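Local coordinates for DUF1436 domain-containing protein (Neisseria meningitidis, PDB 2GKP) that is of unknown function but belongs to the CdiI family, and so probably acts as an immunity protein that neutralises a contact-dependent growth inhibition toxin, at residues T5-Q8 with E9-Y12; N51-L54 with G55-L59; F78-T81 with E82-R85; D149-P152 with E153-G156. One frame throughout, in Å; residues are numbered along the deposited sequence.

Contact 1 (T5-Q8 with E9-Y12); sequences TFNQ and EQDY
The Y12 side chain points toward T5-Q8 and touches both F6 and N7. Its ring takes F6 in a T-shaped, edge-to-face pair. F6 CD1 sits over the centre of one face of Y12, 3.6 Å above the plane, and the two planes stand at 77°. The hydroxyl goes to the backbone. N7 N donates to Y12 OH at 2.7 Å in an almost straight bond. One water is hydrogen-bonded to Y12 OH and donates to T5 O.

N7 and Q10 are the ends of a type II beta turn, closed by Q10 N donating to N7 O at 3.2 Å. Their two amides run together, with planes 46° apart. N7 ND2 gives a straight bond to Q10 OE1 at 2.7 Å. OE1 lies in the N7 amide plane, but ND2 is tilted from the Q10 carbonyl plane. Q10 can reach because its CG is anti to the backbone N (chi1 -165°) and the chain beyond is extended. A second water donates to both N7 O and Q10 O.

The turn leads into strand 11-18. Y12 pairs through its backbone with L118 of strand 112-119, and the side chains of F6 and Y12 both rest on L118 and on L62 of helix 51-63.

Contact 2 (N51-L54 with G55-L59); sequences NETL and GTTVL
N51 O accepts from G55 N at 2.8 Å, the first of four successive i to i+4 bonds in this stretch of helix. The N51 side chain leans the other way, onto E153, A157 and K160 of helix 152-164.

E52 O accepts from T56 N at 2.9 Å. T56 OG1 lies 3.0 Å from the same E52 O. The E52 side chain sets out away from T56. In the conformer given, one of two, its bent chain would bring OE2 near T56 OG1.

T53 O has two donors from a single residue. T57 N and T57 OG1 approach it from opposite faces of the carbonyl plane, the hydroxyl at 2.6 Å. With chi1 at -56°, T57 OG1 stands beside its own backbone N, in position to fold back on the preceding turn. The hydroxyl of this buried threonine is thereby satisfied. T57 follows T53 one turn on, with its side chain in the same direction, and T53 CG2 is 4.0 Å from T57 OG1. T53 OG1 itself turns to D50.

L54 O accepts from V58 N at 3.0 Å. The side chains touch loosely, L54 CD1 to V58 CG2 at 4.4 Å, and both pack on I25 of strand 23-30, where T57 joins them.

This is the first part of an amphipathic alpha helix. One side lies on the antiparallel sheet, and the threonine hydroxyl returning to the i-4 carbonyl is a common way for a helix to satisfy a polar side chain.

Contact 3 (F78-T81 with E82-R85); sequences FFDT and EKIR
The D80 carboxylate caps helix 81-99 as its N-cap residue. D80 OD2 accepts from K83 N at 3.0 Å on its anti side, 27° out of the carboxylate plane. D80 CG stands opposite its own backbone N (chi1 -177°), which puts OD2 within reach of K83 N. A water donates to D80 OD1 and accepts from E82 N. In the conformer given, one of two, the K83 chain runs past D80 OD2 and its NZ reaches D77 in a salt bridge.

The F79 ring has F78 CD2 over one face, nearer the ring's margin than its centre. F79 CD2 lies at the edge of the F78 ring, which also meets F68. Across the turn their carbonyls make the contact, I84 CG1 lying 3.4 Å from F78 O.

E82 and R85 form a side-on salt bridge, R85 NE to E82 OE1 at 2.9 Å, and R85 NH2 to E82 OE2 at 3.0 Å. The oxygens lie in the guanidinium plane. The nitrogens meet them on the syn side, but nearly 30° out of the carboxylate plane.

D80 O accepts from I84 N at 2.9 Å. D80 OD1 and OD2 serve two N-H groups of the first turn, one directly and one through water. Their negative charge would probably suit the helix dipole.

Contact 4 (D149-P152 with E153-G156); sequences DNSP and EEIG
E154 stretches out beside the helix start to N150 and S151. Its CG stands beside the backbone N (chi1 -72°), and the chain beyond is extended. E154 CB lies 3.5 Å from S151 O. E154 CG comes within 3.4 Å of S151 OG, and CD is almost as near to that hydroxyl. At the tip, E154 OE1 has two donors: N150 ND2 at 3.0 Å and S151 N at 3.2 Å. They arrive from opposite faces of the carboxylate plane, each about 50° out of it. N150 and E154 cross at nearly a right angle.

S151 is the N-cap, and its OG accepts from E154 N at 3.2 Å. With S151 N bonded to the E154 carboxylate in return, the two residues form a capping box. The serine OG sits between its own backbone N and carbonyl carbon (chi1 61°), which turns it towards the first helical N-H groups. The regular helix bonds follow, I155 N to S151 O and G156 N to P152 O. I155 CG1 also packs on N150 CB at 3.9 Å.

N150 OD1 is also hydrogen-bonded to S147 N, at the end of strand 144-147. The cap thus joins that strand to helix 152-164, and P152 and I155 lay the helix start against L59 of helix 51-63.

All four are local contacts, but their settings differ. Contacts 1 and 3 lie at the surface, while 2 and 4 are partly buried. Contacts 2 and 4 are true neighbours, with centres about 8 Å apart. Helices 51-63 and 152-164 touch there, T56 OG1 meeting P152 CB at 3.4 Å. Contact 1 reaches the same helix 51-63 through F6 CZ and L59 O, 3.8 Å apart. Contact 3 stands alone, at the start of helix 81-99 and across the chain's centre from contacts 2 and 4. Contacts 3 and 4 both cap a helix, with an aspartate and a serine respectively. Contact 2 is main-chain and threonine bonding in the opening turns of helix 51-63, and contact 1 a turn with an aromatic pair.

Contact 1 (T5-Q8 with E9-Y12)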
loop_
_atom_site.group_PDB
_atom_site.type_symbol
_atom_site.label_atom_id
_atom_site.label_comp_id
_atom_site.label_asym_id
_atom_site.label_seq_id
_atom_site.Cartn_x
_atom_site.Cartn_y
_atom_site.Cartn_z
ATOM N N THR A 5 17.893 2.021 3.422
ATOM C CA THR A 5 18.671 1.357 2.398
ATOM C C THR A 5 17.718 0.844 1.351
ATOM O O THR A 5 16.849 0.006 1.621
ATOM C CB THR A 5 19.538 0.223 2.975
ATOM O OG1 THR A 5 20.341 0.761 4.023
ATOM C CG2 THR A 5 20.465 -0.377 1.919
ATOM N N PHE A 6 17.864 1.410 0.165
ATOM C CA PHE A 6 17.233 0.896 -1.029
ATOM C C PHE A 6 18.357 0.484 -1.983
ATOM O O PHE A 6 19.294 1.250 -2.198
ATOM C CB PHE A 6 16.346 1.986 -1.645
ATOM C CG PHE A 6 15.171 2.382 -0.777
ATOM C CD1 PHE A 6 14.177 1.453 -0.464
ATOM C CD2 PHE A 6 15.078 3.676 -0.272
ATOM C CE1 PHE A 6 13.078 1.827 0.309
ATOM C CE2 PHE A 6 13.982 4.060 0.526
ATOM C CZ PHE A 6 12.989 3.113 0.808
ATOM N N ASN A 7 18.270 -0.731 -2.508
ATOM C CA ASN A 7 19.269 -1.283 -3.420
ATOM C C ASN A 7 18.957 -1.011 -4.880
ATOM O O ASN A 7 17.791 -1.007 -5.298
ATOM C CB ASN A 7 19.380 -2.789 -3.229
ATOM C CG ASN A 7 19.824 -3.168 -1.844
ATOM O OD1 ASN A 7 20.732 -2.557 -1.286
ATOM N ND2 ASN A 7 19.192 -4.189 -1.276
ATOM N N GLN A 8 20.004 -0.800 -5.667
ATOM C CA GLN A 8 19.841 -0.622 -7.094
ATOM C C GLN A 8 19.332 -1.905 -7.727
ATOM O O GLN A 8 19.704 -3.016 -7.322
ATOM C CB GLN A 8 21.158 -0.138 -7.719
ATOM C CG GLN A 8 20.967 1.027 -8.702
ATOM C CD GLN A 8 20.286 2.304 -8.123
ATOM O OE1 GLN A 8 20.127 3.298 -8.846
ATOM N NE2 GLN A 8 19.887 2.279 -6.848
ATOM N N GLU A 9 18.447 -1.742 -8.695
ATOM C CA GLU A 9 17.798 -2.839 -9.405
ATOM C C GLU A 9 16.722 -3.554 -8.605
ATOM O O GLU A 9 15.960 -4.326 -9.191
ATOM C CB GLU A 9 18.811 -3.847 -9.998
ATOM C CG GLU A 9 19.856 -3.229 -10.948
ATOM C CD GLU A 9 19.275 -2.304 -12.021
ATOM O OE1 GLU A 9 18.256 -2.647 -12.662
ATOM O OE2 GLU A 9 19.863 -1.224 -12.238
ATOM N N GLN A 10 16.624 -3.271 -7.302
ATOM C CA GLN A 10 15.601 -3.915 -6.464
ATOM C C GLN A 10 14.301 -3.109 -6.491
ATOM O O GLN A 10 14.307 -1.874 -6.493
ATOM C CB GLN A 10 16.087 -4.087 -5.021
ATOM C CG GLN A 10 15.277 -5.056 -4.163
ATOM C CD GLN A 10 15.956 -5.366 -2.835
ATOM O OE1 GLN A 10 17.211 -5.408 -2.740
ATOM N NE2 GLN A 10 15.152 -5.587 -1.810
ATOM N N ASP A 11 13.211 -3.847 -6.553
ATOM C CA ASP A 11 11.870 -3.272 -6.503
ATOM C C ASP A 11 11.333 -3.239 -5.087
ATOM O O ASP A 11 11.441 -4.224 -4.378
ATOM C CB ASP A 11 10.923 -4.117 -7.366
ATOM C CG ASP A 11 11.354 -4.138 -8.813
ATOM O OD1 ASP A 11 11.325 -3.060 -9.452
ATOM O OD2 ASP A 11 11.741 -5.238 -9.279
ATOM N N TYR A 12 10.725 -2.111 -4.713
ATOM C CA TYR A 12 10.048 -2.007 -3.433
ATOM C C TYR A 12 8.635 -1.546 -3.700
ATOM O O TYR A 12 8.423 -0.625 -4.491
ATOM C CB TYR A 12 10.773 -0.999 -2.517
ATOM C CG TYR A 12 12.236 -1.315 -2.299
ATOM C CD1 TYR A 12 12.635 -2.008 -1.173
ATOM C CD2 TYR A 12 13.193 -0.977 -3.250
ATOM C CE1 TYR A 12 13.994 -2.341 -0.961
ATOM C CE2 TYR A 12 14.540 -1.296 -3.054
ATOM C CZ TYR A 12 14.911 -1.972 -1.908
ATOM O OH TYR A 12 16.237 -2.295 -1.689
HETATM O O HOH W 1 16.832 -3.179 0.771
HETATM O O HOH W 2 15.670 0.260 -6.247
#

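Contact 2 (N51-L54 with G55-L59)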
loop_
_atom_site.group_PDB
_atom_site.type_symbol
_atom_site.label_atom_id
_atom_site.label_comp_id
_atom_site.label_asym_id
_atom_site.label_seq_id
_atom_site.Cartn_x
_atom_site.Cartn_y
_atom_site.Cartn_z
ATOM N N ASN A 51 2.085 16.122 5.597
ATOM C CA ASN A 51 2.803 15.503 4.476
ATOM C C ASN A 51 4.113 14.826 4.911
ATOM O O ASN A 51 4.432 13.745 4.428
ATOM C CB ASN A 51 3.047 16.525 3.395
ATOM C CG ASN A 51 1.769 16.881 2.654
ATOM O OD1 ASN A 51 0.771 16.197 2.813
ATOM N ND2 ASN A 51 1.800 17.922 1.846
ATOM N N GLU A 52 4.866 15.441 5.823
ATOM C CA GLU A 52 6.119 14.821 6.243
ATOM C C GLU A 52 5.897 13.450 6.923
ATOM O O GLU A 52 6.654 12.488 6.637
ATOM C CB GLU A 52 6.941 15.822 7.079
ATOM C CG GLU A 52 8.430 15.503 7.207
ATOM C CD GLU A 52 8.688 14.489 8.300
ATOM O OE1 GLU A 52 7.802 14.356 9.162
ATOM O OE2 GLU A 52 9.758 13.833 8.320
ATOM N N THR A 53 4.842 13.307 7.735
ATOM C CA THR A 53 4.563 12.044 8.405
ATOM C C THR A 53 4.081 11.026 7.361
ATOM O O THR A 53 4.455 9.850 7.412
ATOM C CB THR A 53 3.489 12.215 9.544
ATOM O OG1 THR A 53 3.980 13.164 10.502
ATOM C CG2 THR A 53 3.229 10.899 10.267
ATOM N N LEU A 54 3.250 11.463 6.430
ATOM C CA LEU A 54 2.732 10.556 5.416
ATOM C C LEU A 54 3.887 10.071 4.508
ATOM O O LEU A 54 4.032 8.854 4.262
ATOM C CB LEU A 54 1.659 11.256 4.583
ATOM C CG LEU A 54 1.020 10.459 3.423
ATOM C CD1 LEU A 54 0.498 9.088 3.951
ATOM C CD2 LEU A 54 -0.031 11.248 2.656
ATOM N N GLY A 55 4.734 10.992 4.054
ATOM C CA GLY A 55 5.914 10.582 3.250
ATOM C C GLY A 55 6.851 9.619 3.989
ATOM O O GLY A 55 7.268 8.552 3.458
ATOM N N THR A 56 7.191 9.954 5.232
ATOM C CA THR A 56 8.043 9.069 6.041
ATOM C C THR A 56 7.437 7.696 6.263
ATOM O O THR A 56 8.133 6.675 6.232
ATOM C CB THR A 56 8.386 9.764 7.378
ATOM O OG1 THR A 56 9.145 10.935 7.083
ATOM C CG2 THR A 56 9.174 8.871 8.338
ATOM N N THR A 57 6.135 7.657 6.529
ATOM C CA THR A 57 5.502 6.374 6.792
ATOM C C THR A 57 5.540 5.510 5.533
ATOM O O THR A 57 5.786 4.323 5.630
ATOM C CB THR A 57 4.024 6.588 7.284
ATOM O OG1 THR A 57 4.067 7.450 8.432
ATOM C CG2 THR A 57 3.356 5.276 7.659
ATOM N N VAL A 58 5.285 6.099 4.365
ATOM C CA VAL A 58 5.324 5.312 3.124
ATOM C C VAL A 58 6.760 4.892 2.805
ATOM O O VAL A 58 7.008 3.722 2.431
ATOM C CB VAL A 58 4.636 6.058 1.958
ATOM C CG1 VAL A 58 4.932 5.384 0.619
ATOM C CG2 VAL A 58 3.139 6.055 2.213
ATOM N N LEU A 59 7.726 5.780 3.025
ATOM C CA LEU A 59 9.147 5.340 2.858
ATOM C C LEU A 59 9.517 4.172 3.787
ATOM O O LEU A 59 10.230 3.222 3.373
ATOM C CB LEU A 59 10.128 6.505 3.037
ATOM C CG LEU A 59 10.077 7.538 1.921
ATOM C CD1 LEU A 59 10.776 8.828 2.380
ATOM C CD2 LEU A 59 10.729 7.014 0.630
#

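Contact 3 (F78-T81 with E82-R85)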
loop_
_atom_site.group_PDB
_atom_site.type_symbol
_atom_site.label_atom_id
_atom_site.label_comp_id
_atom_site.label_asym_id
_atom_site.label_seq_id
_atom_site.Cartn_x
_atom_site.Cartn_y
_atom_site.Cartn_z
ATOM N N PHE A 78 4.058 -17.202 0.648
ATOM C CA PHE A 78 3.423 -15.924 0.308
ATOM C C PHE A 78 2.334 -16.044 -0.752
ATOM O O PHE A 78 1.318 -15.346 -0.702
ATOM C CB PHE A 78 4.474 -14.903 -0.135
ATOM C CG PHE A 78 3.946 -13.493 -0.190
ATOM C CD1 PHE A 78 3.764 -12.750 0.977
ATOM C CD2 PHE A 78 3.664 -12.893 -1.402
ATOM C CE1 PHE A 78 3.294 -11.437 0.906
ATOM C CE2 PHE A 78 3.168 -11.591 -1.471
ATOM C CZ PHE A 78 2.985 -10.880 -0.311
ATOM N N PHE A 79 2.532 -16.964 -1.705
ATOM C CA PHE A 79 1.588 -17.083 -2.817
ATOM C C PHE A 79 0.614 -18.268 -2.690
ATOM O O PHE A 79 -0.187 -18.527 -3.583
ATOM C CB PHE A 79 2.335 -17.070 -4.166
ATOM C CG PHE A 79 2.897 -15.703 -4.530
ATOM C CD1 PHE A 79 2.063 -14.746 -5.102
ATOM C CD2 PHE A 79 4.224 -15.362 -4.293
ATOM C CE1 PHE A 79 2.555 -13.498 -5.438
ATOM C CE2 PHE A 79 4.725 -14.076 -4.627
ATOM C CZ PHE A 79 3.884 -13.164 -5.194
ATOM N N ASP A 80 0.687 -18.970 -1.554
ATOM C CA ASP A 80 -0.230 -20.079 -1.280
ATOM C C ASP A 80 -1.651 -19.565 -1.163
ATOM O O ASP A 80 -1.902 -18.663 -0.380
ATOM C CB ASP A 80 0.129 -20.759 0.037
ATOM C CG ASP A 80 -0.753 -21.982 0.326
ATOM O OD1 ASP A 80 -0.675 -22.996 -0.425
ATOM O OD2 ASP A 80 -1.556 -21.924 1.284
ATOM N N THR A 81 -2.571 -20.160 -1.912
ATOM C CA THR A 81 -3.956 -19.701 -1.990
ATOM C C THR A 81 -4.639 -19.636 -0.620
ATOM O O THR A 81 -5.227 -18.619 -0.249
ATOM C CB THR A 81 -4.748 -20.585 -2.965
ATOM O OG1 THR A 81 -4.124 -20.483 -4.264
ATOM C CG2 THR A 81 -6.197 -20.128 -3.063
ATOM N N GLU A 82 -4.523 -20.703 0.154
ATOM C CA GLU A 82 -5.236 -20.758 1.411
ATOM C C GLU A 82 -4.611 -19.809 2.439
ATOM O O GLU A 82 -5.351 -19.163 3.229
ATOM C CB GLU A 82 -5.281 -22.220 1.937
ATOM C CG GLU A 82 -5.705 -22.330 3.394
ATOM C CD GLU A 82 -7.132 -21.848 3.681
ATOM O OE1 GLU A 82 -7.868 -21.498 2.734
ATOM O OE2 GLU A 82 -7.518 -21.822 4.887
ATOM N N LYS A 83 -3.274 -19.704 2.439
ATOM C CA LYS A 83 -2.607 -18.776 3.342
ATOM C C LYS A 83 -2.966 -17.332 3.005
ATOM O O LYS A 83 -3.243 -16.549 3.918
ATOM C CB LYS A 83 -1.105 -18.997 3.353
ATOM C CG LYS A 83 -0.757 -20.341 3.984
ATOM C CD LYS A 83 0.717 -20.657 3.789
ATOM C CE LYS A 83 1.088 -21.964 4.505
ATOM N NZ LYS A 83 2.408 -22.590 4.147
ATOM N N ILE A 84 -3.015 -16.985 1.711
ATOM C CA ILE A 84 -3.500 -15.646 1.305
ATOM C C ILE A 84 -4.905 -15.395 1.858
ATOM O O ILE A 84 -5.170 -14.342 2.431
ATOM C CB ILE A 84 -3.541 -15.487 -0.257
ATOM C CG1 ILE A 84 -2.123 -15.406 -0.826
ATOM C CG2 ILE A 84 -4.373 -14.260 -0.641
ATOM C CD1 ILE A 84 -2.077 -15.593 -2.337
ATOM N N ARG A 85 -5.802 -16.363 1.708
ATOM C CA ARG A 85 -7.178 -16.226 2.191
ATOM C C ARG A 85 -7.240 -16.033 3.710
ATOM O O ARG A 85 -7.921 -15.133 4.214
ATOM C CB ARG A 85 -8.024 -17.441 1.771
ATOM C CG ARG A 85 -9.504 -17.277 2.085
ATOM C CD ARG A 85 -10.231 -18.640 2.210
ATOM N NE ARG A 85 -9.710 -19.369 3.373
ATOM C CZ ARG A 85 -10.030 -19.078 4.634
ATOM N NH1 ARG A 85 -10.880 -18.082 4.902
ATOM N NH2 ARG A 85 -9.493 -19.753 5.632
HETATM O O HOH W 3 -3.366 -23.386 -0.796
#

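Contact 4 (D149-P152 with E153-G156)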
loop_
_atom_site.group_PDB
_atom_site.type_symbol
_atom_site.label_atom_id
_atom_site.label_comp_id
_atom_site.label_asym_id
_atom_site.label_seq_id
_atom_site.Cartn_x
_atom_site.Cartn_y
_atom_site.Cartn_z
ATOM N N ASP A 149 14.968 11.881 -4.800
ATOM C CA ASP A 149 15.448 13.260 -4.668
ATOM C C ASP A 149 14.511 14.050 -3.757
ATOM O O ASP A 149 14.906 15.053 -3.143
ATOM C CB ASP A 149 15.366 14.005 -6.006
ATOM C CG ASP A 149 16.237 13.414 -7.110
ATOM O OD1 ASP A 149 17.182 12.626 -6.877
ATOM O OD2 ASP A 149 15.958 13.772 -8.272
ATOM N N ASN A 150 13.230 13.663 -3.774
ATOM C CA ASN A 150 12.177 14.394 -3.054
ATOM C C ASN A 150 12.241 14.156 -1.555
ATOM O O ASN A 150 12.546 13.049 -1.125
ATOM C CB ASN A 150 10.782 14.026 -3.619
ATOM C CG ASN A 150 10.580 14.506 -5.062
ATOM O OD1 ASN A 150 10.508 13.704 -5.992
ATOM N ND2 ASN A 150 10.538 15.837 -5.260
ATOM N N SER A 151 11.925 15.193 -0.771
ATOM C CA SER A 151 11.858 15.059 0.679
ATOM C C SER A 151 10.622 14.263 1.052
ATOM O O SER A 151 9.697 14.165 0.227
ATOM C CB SER A 151 11.715 16.419 1.314
ATOM O OG SER A 151 10.507 17.035 0.875
ATOM N N PRO A 152 10.609 13.673 2.266
ATOM C CA PRO A 152 9.400 13.038 2.757
ATOM C C PRO A 152 8.167 13.913 2.620
ATOM O O PRO A 152 7.096 13.387 2.308
ATOM C CB PRO A 152 9.726 12.732 4.224
ATOM C CG PRO A 152 11.222 12.487 4.210
ATOM C CD PRO A 152 11.751 13.477 3.193
ATOM N N GLU A 153 8.301 15.223 2.842
ATOM C CA GLU A 153 7.134 16.108 2.709
ATOM C C GLU A 153 6.611 16.216 1.268
ATOM O O GLU A 153 5.391 16.159 1.059
ATOM C CB GLU A 153 7.417 17.473 3.333
ATOM C CG GLU A 153 6.188 18.214 3.765
ATOM C CD GLU A 153 5.721 19.297 2.783
ATOM O OE1 GLU A 153 6.054 19.246 1.586
ATOM O OE2 GLU A 153 4.978 20.209 3.224
ATOM N N GLU A 154 7.491 16.302 0.287
ATOM C CA GLU A 154 7.128 16.290 -1.109
ATOM C C GLU A 154 6.512 14.953 -1.514
ATOM O O GLU A 154 5.554 14.909 -2.300
ATOM C CB GLU A 154 8.359 16.571 -1.949
ATOM C CG GLU A 154 8.753 18.036 -1.811
ATOM C CD GLU A 154 10.094 18.311 -2.384
ATOM O OE1 GLU A 154 10.826 17.385 -2.761
ATOM O OE2 GLU A 154 10.447 19.503 -2.430
ATOM N N ILE A 155 7.051 13.862 -0.986
ATOM C CA ILE A 155 6.445 12.564 -1.229
ATOM C C ILE A 155 5.020 12.522 -0.662
ATOM O O ILE A 155 4.094 12.057 -1.348
ATOM C CB ILE A 155 7.379 11.449 -0.744
ATOM C CG1 ILE A 155 8.660 11.484 -1.595
ATOM C CG2 ILE A 155 6.701 10.089 -0.882
ATOM C CD1 ILE A 155 9.781 10.654 -1.037
ATOM N N GLY A 156 4.818 13.039 0.549
ATOM C CA GLY A 156 3.476 13.102 1.143
ATOM C C GLY A 156 2.508 13.894 0.289
ATOM O O GLY A 156 1.348 13.461 0.096
#